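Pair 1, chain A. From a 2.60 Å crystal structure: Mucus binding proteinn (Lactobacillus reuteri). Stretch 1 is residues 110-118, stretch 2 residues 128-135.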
# COMPACT_ATOMS: atom_id res chain seq x y z
N ALA A 110 10.58 -17.64 12.47
CA ALA A 110 9.74 -16.51 12.12
C ALA A 110 9.50 -16.41 10.61
O ALA A 110 10.37 -16.78 9.81
CB ALA A 110 10.36 -15.22 12.63
N VAL A 111 8.33 -15.93 10.23
CA VAL A 111 8.09 -15.54 8.84
C VAL A 111 7.52 -14.13 8.79
O VAL A 111 6.59 -13.80 9.52
CB VAL A 111 7.18 -16.54 8.08
CG1 VAL A 111 5.87 -16.73 8.79
CG2 VAL A 111 6.94 -16.07 6.65
N THR A 112 8.11 -13.28 7.95
CA THR A 112 7.64 -11.92 7.76
C THR A 112 7.04 -11.77 6.38
O THR A 112 7.71 -12.01 5.37
CB THR A 112 8.78 -10.89 7.92
OG1 THR A 112 9.24 -10.88 9.28
CG2 THR A 112 8.31 -9.49 7.57
N PHE A 113 5.76 -11.39 6.33
CA PHE A 113 5.09 -11.10 5.07
C PHE A 113 5.21 -9.61 4.80
O PHE A 113 4.96 -8.80 5.69
CB PHE A 113 3.62 -11.49 5.17
CG PHE A 113 3.39 -12.96 5.23
CD1 PHE A 113 3.29 -13.71 4.08
CD2 PHE A 113 3.26 -13.60 6.45
CE1 PHE A 113 3.07 -15.08 4.13
CE2 PHE A 113 3.05 -14.97 6.52
CZ PHE A 113 2.95 -15.71 5.35
N LYS A 114 5.61 -9.24 3.58
CA LYS A 114 5.76 -7.84 3.21
C LYS A 114 5.01 -7.58 1.91
O LYS A 114 4.99 -8.45 1.04
CB LYS A 114 7.24 -7.49 3.00
CG LYS A 114 8.03 -7.30 4.28
CD LYS A 114 9.53 -7.32 4.01
CE LYS A 114 10.28 -6.52 5.07
NZ LYS A 114 11.75 -6.76 5.01
N ARG A 115 4.38 -6.42 1.78
CA ARG A 115 3.79 -6.03 0.49
C ARG A 115 3.82 -4.54 0.25
O ARG A 115 3.80 -3.73 1.19
CB ARG A 115 2.35 -6.53 0.32
CG ARG A 115 1.31 -5.78 1.14
CD ARG A 115 -0.10 -6.24 0.79
NE ARG A 115 -1.10 -5.77 1.75
CZ ARG A 115 -2.37 -6.17 1.78
NH1 ARG A 115 -2.80 -7.07 0.91
NH2 ARG A 115 -3.20 -5.68 2.68
N GLY A 116 3.87 -4.16 -1.02
CA GLY A 116 3.77 -2.77 -1.38
C GLY A 116 2.32 -2.37 -1.60
O GLY A 116 1.42 -3.21 -1.54
N TYR A 117 2.10 -1.09 -1.86
CA TYR A 117 0.77 -0.58 -2.13
C TYR A 117 0.86 0.73 -2.89
O TYR A 117 1.94 1.29 -3.04
CB TYR A 117 0.01 -0.38 -0.82
CG TYR A 117 0.80 0.36 0.22
CD1 TYR A 117 1.57 -0.32 1.14
CD2 TYR A 117 0.78 1.74 0.27
CE1 TYR A 117 2.30 0.35 2.11
CE2 TYR A 117 1.51 2.42 1.23
CZ TYR A 117 2.27 1.72 2.15
OH TYR A 117 3.00 2.40 3.09
N THR A 118 -0.28 1.22 -3.37
CA THR A 118 -0.31 2.51 -4.05
C THR A 118 -1.24 3.47 -3.33
O THR A 118 -2.37 3.12 -2.99
CB THR A 118 -0.79 2.36 -5.48
OG1 THR A 118 0.04 1.41 -6.16
CG2 THR A 118 -0.72 3.70 -6.21
N SER A 128 -4.71 0.47 -4.11
CA SER A 128 -4.45 -0.94 -4.41
C SER A 128 -3.28 -1.50 -3.60
O SER A 128 -2.55 -0.74 -2.97
CB SER A 128 -4.21 -1.17 -5.90
OG SER A 128 -2.95 -0.66 -6.28
N TYR A 129 -3.14 -2.83 -3.62
CA TYR A 129 -2.05 -3.53 -2.93
C TYR A 129 -1.38 -4.48 -3.90
O TYR A 129 -2.05 -5.10 -4.73
CB TYR A 129 -2.57 -4.32 -1.74
CG TYR A 129 -3.10 -3.48 -0.58
CD1 TYR A 129 -2.27 -3.07 0.46
CD2 TYR A 129 -4.44 -3.11 -0.53
CE1 TYR A 129 -2.75 -2.31 1.53
CE2 TYR A 129 -4.93 -2.35 0.53
CZ TYR A 129 -4.08 -1.95 1.55
OH TYR A 129 -4.57 -1.19 2.59
N ASP A 130 -0.06 -4.58 -3.81
CA ASP A 130 0.73 -5.52 -4.60
C ASP A 130 0.63 -6.88 -3.96
O ASP A 130 0.20 -7.01 -2.82
CB ASP A 130 2.18 -5.07 -4.61
CG ASP A 130 2.38 -3.75 -5.34
OD1 ASP A 130 1.50 -3.41 -6.18
OD2 ASP A 130 3.39 -3.05 -5.09
N PRO A 131 1.01 -7.93 -4.69
CA PRO A 131 0.92 -9.25 -4.05
C PRO A 131 1.82 -9.38 -2.82
O PRO A 131 2.90 -8.81 -2.79
CB PRO A 131 1.40 -10.21 -5.15
CG PRO A 131 1.29 -9.43 -6.44
CD PRO A 131 1.51 -8.00 -6.08
N TRP A 132 1.36 -10.12 -1.81
CA TRP A 132 2.18 -10.45 -0.64
C TRP A 132 3.48 -11.13 -1.03
O TRP A 132 3.51 -12.01 -1.90
CB TRP A 132 1.41 -11.41 0.26
CG TRP A 132 0.38 -10.77 1.13
CD1 TRP A 132 -0.97 -10.96 1.08
CD2 TRP A 132 0.63 -9.84 2.19
NE1 TRP A 132 -1.58 -10.19 2.05
CE2 TRP A 132 -0.63 -9.50 2.74
CE3 TRP A 132 1.78 -9.26 2.72
CZ2 TRP A 132 -0.75 -8.61 3.79
CZ3 TRP A 132 1.65 -8.37 3.76
CH2 TRP A 132 0.39 -8.06 4.29
N THR A 133 4.57 -10.75 -0.38
CA THR A 133 5.87 -11.38 -0.64
C THR A 133 6.53 -11.88 0.64
O THR A 133 6.41 -11.25 1.69
CB THR A 133 6.85 -10.42 -1.39
OG1 THR A 133 7.14 -9.26 -0.59
CG2 THR A 133 6.28 -9.97 -2.74
N VAL A 134 7.20 -13.02 0.54
CA VAL A 134 8.01 -13.57 1.63
C VAL A 134 9.46 -13.68 1.17
O VAL A 134 9.76 -14.42 0.23
CB VAL A 134 7.55 -14.97 2.02
CG1 VAL A 134 8.49 -15.57 3.03
CG2 VAL A 134 6.13 -14.93 2.54
N ASP A 135 10.36 -12.96 1.83
CA ASP A 135 11.74 -12.84 1.37
C ASP A 135 11.83 -12.57 -0.13
O ASP A 135 12.43 -13.35 -0.87
CB ASP A 135 12.54 -14.11 1.70
CG ASP A 135 12.81 -14.24 3.19
OD1 ASP A 135 13.01 -13.20 3.86
OD2 ASP A 135 12.83 -15.40 3.69
O HOH W 1 9.93 -10.98 4.25
O HOH W 2 -1.63 -8.31 -1.14
O HOH W 3 4.35 -6.45 -2.49
O HOH W 4 -0.01 -1.03 -5.27

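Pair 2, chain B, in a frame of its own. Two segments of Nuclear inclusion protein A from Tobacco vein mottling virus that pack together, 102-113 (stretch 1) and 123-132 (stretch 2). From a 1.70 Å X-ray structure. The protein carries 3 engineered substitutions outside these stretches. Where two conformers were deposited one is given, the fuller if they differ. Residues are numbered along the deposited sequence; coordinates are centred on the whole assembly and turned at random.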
# COMPACT_ATOMS: atom_id res chain seq x y z
N GLN B 102 -8.60 2.53 10.47
CA GLN B 102 -7.54 3.42 10.92
C GLN B 102 -6.83 2.78 12.14
O GLN B 102 -7.47 2.15 12.99
CB GLN B 102 -8.15 4.73 11.40
CG GLN B 102 -8.74 5.62 10.33
CD GLN B 102 -9.14 6.95 10.96
OE1 GLN B 102 -10.09 7.01 11.74
NE2 GLN B 102 -8.39 8.00 10.66
N PRO B 103 -5.53 3.04 12.29
CA PRO B 103 -4.82 2.58 13.48
C PRO B 103 -5.23 3.37 14.71
O PRO B 103 -5.74 4.49 14.59
CB PRO B 103 -3.34 2.89 13.20
CG PRO B 103 -3.27 3.50 11.82
CD PRO B 103 -4.67 3.83 11.38
N THR B 104 -4.97 2.79 15.86
CA THR B 104 -5.13 3.50 17.13
C THR B 104 -3.89 3.26 17.95
O THR B 104 -3.06 2.41 17.61
CB THR B 104 -6.35 3.02 17.95
OG1 THR B 104 -6.01 1.82 18.66
CG2 THR B 104 -7.58 2.78 17.07
N ILE B 105 -3.77 4.00 19.05
CA ILE B 105 -2.60 3.84 19.92
C ILE B 105 -2.59 2.51 20.69
O ILE B 105 -1.65 2.24 21.44
CB ILE B 105 -2.42 5.02 20.91
CG1 ILE B 105 -3.65 5.20 21.80
CG2 ILE B 105 -2.07 6.29 20.14
CD1 ILE B 105 -3.37 6.20 22.98
N LYS B 106 -3.64 1.70 20.53
CA LYS B 106 -3.61 0.34 21.07
C LYS B 106 -2.84 -0.62 20.13
O LYS B 106 -2.28 -1.62 20.57
CB LYS B 106 -5.04 -0.18 21.27
CG LYS B 106 -5.13 -1.60 21.89
CD LYS B 106 -6.60 -2.02 22.17
CE LYS B 106 -6.67 -3.54 22.35
NZ LYS B 106 -7.97 -3.92 22.99
N ASP B 107 -2.83 -0.30 18.85
CA ASP B 107 -2.31 -1.24 17.86
C ASP B 107 -0.81 -1.43 17.87
O ASP B 107 -0.04 -0.49 18.10
CB ASP B 107 -2.68 -0.74 16.47
CG ASP B 107 -4.12 -1.02 16.12
OD1 ASP B 107 -4.57 -2.19 16.31
OD2 ASP B 107 -4.80 -0.07 15.70
N ARG B 108 -0.41 -2.65 17.54
CA ARG B 108 0.95 -2.88 17.07
C ARG B 108 0.77 -3.56 15.71
O ARG B 108 -0.27 -4.19 15.46
CB ARG B 108 1.69 -3.81 18.04
CG ARG B 108 1.75 -3.20 19.46
CD ARG B 108 2.67 -3.98 20.37
NE ARG B 108 2.17 -5.32 20.70
CZ ARG B 108 1.35 -5.58 21.72
NH1 ARG B 108 0.89 -4.59 22.48
NH2 ARG B 108 0.97 -6.83 21.99
N VAL B 109 1.77 -3.41 14.85
CA VAL B 109 1.61 -3.87 13.46
C VAL B 109 2.72 -4.81 13.00
O VAL B 109 3.87 -4.70 13.45
CB VAL B 109 1.51 -2.69 12.44
CG1 VAL B 109 0.25 -1.85 12.68
CG2 VAL B 109 2.78 -1.82 12.47
N CYS B 110 2.35 -5.76 12.12
CA CYS B 110 3.32 -6.56 11.33
C CYS B 110 3.21 -6.24 9.86
O CYS B 110 2.09 -6.08 9.35
CB CYS B 110 3.06 -8.06 11.47
SG CYS B 110 3.34 -8.76 13.07
N MET B 111 4.34 -6.21 9.15
CA MET B 111 4.29 -6.04 7.71
C MET B 111 4.07 -7.41 7.11
O MET B 111 4.68 -8.41 7.54
CB MET B 111 5.57 -5.38 7.22
CG MET B 111 5.50 -5.01 5.73
SD MET B 111 6.96 -4.05 5.23
CE MET B 111 6.81 -2.59 6.24
N VAL B 112 3.22 -7.46 6.09
CA VAL B 112 2.92 -8.71 5.41
C VAL B 112 3.30 -8.57 3.93
O VAL B 112 3.02 -7.54 3.32
CB VAL B 112 1.44 -9.06 5.53
CG1 VAL B 112 1.13 -10.28 4.64
CG2 VAL B 112 1.07 -9.35 6.98
N SER B 113 3.87 -9.62 3.36
CA SER B 113 4.18 -9.58 1.92
C SER B 113 4.01 -10.99 1.35
O SER B 113 3.49 -11.91 2.02
CB SER B 113 5.59 -9.01 1.71
OG SER B 113 5.91 -8.83 0.34
N SER B 123 3.47 -16.75 1.89
CA SER B 123 3.28 -15.59 2.76
C SER B 123 4.54 -15.25 3.54
O SER B 123 5.26 -16.14 3.99
CB SER B 123 2.13 -15.84 3.75
OG SER B 123 2.35 -17.01 4.54
N LEU B 124 4.73 -13.95 3.77
CA LEU B 124 5.86 -13.46 4.56
C LEU B 124 5.33 -12.51 5.61
O LEU B 124 4.42 -11.74 5.35
CB LEU B 124 6.86 -12.73 3.65
CG LEU B 124 7.19 -13.41 2.30
CD1 LEU B 124 7.82 -12.45 1.34
CD2 LEU B 124 8.05 -14.59 2.53
N VAL B 125 5.89 -12.56 6.82
CA VAL B 125 5.45 -11.64 7.86
C VAL B 125 6.66 -11.16 8.67
O VAL B 125 7.61 -11.91 8.89
CB VAL B 125 4.33 -12.24 8.77
CG1 VAL B 125 4.83 -13.44 9.56
CG2 VAL B 125 3.79 -11.17 9.72
N SER B 126 6.64 -9.89 9.07
CA SER B 126 7.76 -9.29 9.80
C SER B 126 7.56 -9.39 11.30
O SER B 126 6.52 -9.86 11.78
CB SER B 126 7.90 -7.81 9.47
OG SER B 126 6.85 -7.06 10.09
N GLU B 127 8.56 -8.92 12.06
CA GLU B 127 8.33 -8.70 13.50
C GLU B 127 7.27 -7.62 13.68
O GLU B 127 7.06 -6.78 12.79
CB GLU B 127 9.63 -8.24 14.19
CG GLU B 127 10.62 -9.35 14.48
CD GLU B 127 11.67 -8.88 15.45
OE1 GLU B 127 12.56 -8.10 15.04
OE2 GLU B 127 11.60 -9.28 16.63
N SER B 128 6.63 -7.62 14.85
CA SER B 128 5.61 -6.59 15.12
C SER B 128 6.29 -5.32 15.61
O SER B 128 7.35 -5.37 16.24
CB SER B 128 4.57 -7.05 16.15
OG SER B 128 5.13 -7.17 17.44
N SER B 129 5.64 -4.19 15.37
CA SER B 129 6.19 -2.90 15.77
C SER B 129 5.17 -2.03 16.48
O SER B 129 3.98 -2.04 16.16
CB SER B 129 6.67 -2.14 14.53
OG SER B 129 7.21 -0.86 14.86
N HIS B 130 5.67 -1.25 17.43
CA HIS B 130 4.89 -0.17 17.99
C HIS B 130 4.75 0.89 16.91
O HIS B 130 5.54 0.91 15.95
CB HIS B 130 5.60 0.41 19.23
CG HIS B 130 6.02 -0.66 20.18
ND1 HIS B 130 5.11 -1.45 20.86
CD2 HIS B 130 7.25 -1.11 20.54
CE1 HIS B 130 5.75 -2.32 21.60
NE2 HIS B 130 7.05 -2.16 21.41
N ILE B 131 3.74 1.75 17.07
CA ILE B 131 3.50 2.82 16.07
C ILE B 131 3.29 4.16 16.75
O ILE B 131 2.88 4.20 17.92
CB ILE B 131 2.33 2.49 15.14
CG1 ILE B 131 1.02 2.29 15.93
CG2 ILE B 131 2.65 1.15 14.40
CD1 ILE B 131 -0.25 2.14 15.05
N VAL B 132 3.60 5.23 16.02
CA VAL B 132 3.43 6.59 16.57
C VAL B 132 2.96 7.50 15.44
O VAL B 132 3.63 7.60 14.42
CB VAL B 132 4.76 7.15 17.15
CG1 VAL B 132 4.55 8.60 17.68
CG2 VAL B 132 5.33 6.26 18.24
O HOH W 5 0.76 3.44 20.50
O HOH W 6 1.87 1.20 19.07

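Both pairs consist of two antiparallel strand segments whose pairing is interrupted midway, and 14 central residues superpose with an RMSD of 0.9 Å. In each, a first ladder gives way to a second with the register shifted by one residue, because the second segment carries an extra residue in the middle: A:Pro131 in pair 1, matched by B:Glu127 in pair 2.

The hydrogen-bonded pair before the shift is the same in both pairs. A:Lys114 N donates to A:Thr133 O (2.9 Å) and A:Thr133 N to A:Lys114 O (2.7 Å); at the matching positions B:Val109 N donates to B:Ser129 O (2.9 Å) and B:Ser129 N to B:Val109 O (2.7 Å). Past the shift, A:Asp130 N reaches A:Gly116 O at 3.0 Å, as B:Ser126 N reaches B:Met111 O at 2.9 Å. A:Thr118 N then donates to A:Ser128 O and B:Ser113 N to B:Leu124 O, both at 3.0 Å.

The irregularity leaves the amide of the central residue in the first segment without a backbone acceptor across the gap, and the pairs satisfy it differently. In pair 1, water 3 accepts from A:Gly116 N (2.8 Å) and donates to A:Pro131 O (2.8 Å). In pair 2 the side chain of B:Ser126 does the work directly: its OG accepts from B:Met111 N at 2.8 Å and donates to B:Glu127 O at 2.7 Å. Glycine suits its position in pair 1, since an ideal CB there would lie 2.8 Å from A:Asp130 OD2.

The neighbouring position shows the sharpest contrast in packing. The guanidinium of A:Arg115 is sandwiched between two aromatic rings, lying flat on A:Tyr129 (centres 3.9 Å apart) and, by its opposite face, on A:Trp132 (4.3 Å). Pair 2 fills the matching site with small groups: B:Cys110 CB touches B:Val125 CG2 at 3.6 Å, while B:Cys110 SG lies 3.7 Å from B:Ser128 CB.

Near the other end, A:Phe113 CE1 packs against A:Val134 CG2 at 3.5 Å, where B:Arg108 CD approaches B:His130 ND1 at 3.5 Å. Pair 2 gains further apolar contact from B:Ile131, whose CG2 meets B:Val109 CG2 at 3.5 Å and whose CD1 meets B:Pro103 CB at 3.7 Å. The matching A:Asp135 side chain makes no such contact, but the backbone here is bridged by water in both pairs: water 1 accepts from A:Asp135 N (3.2 Å) and donates to A:Thr112 O (2.7 Å), and water 6 accepts from B:Ile131 N (2.8 Å) and lies 2.7 Å from B:Asp107 O.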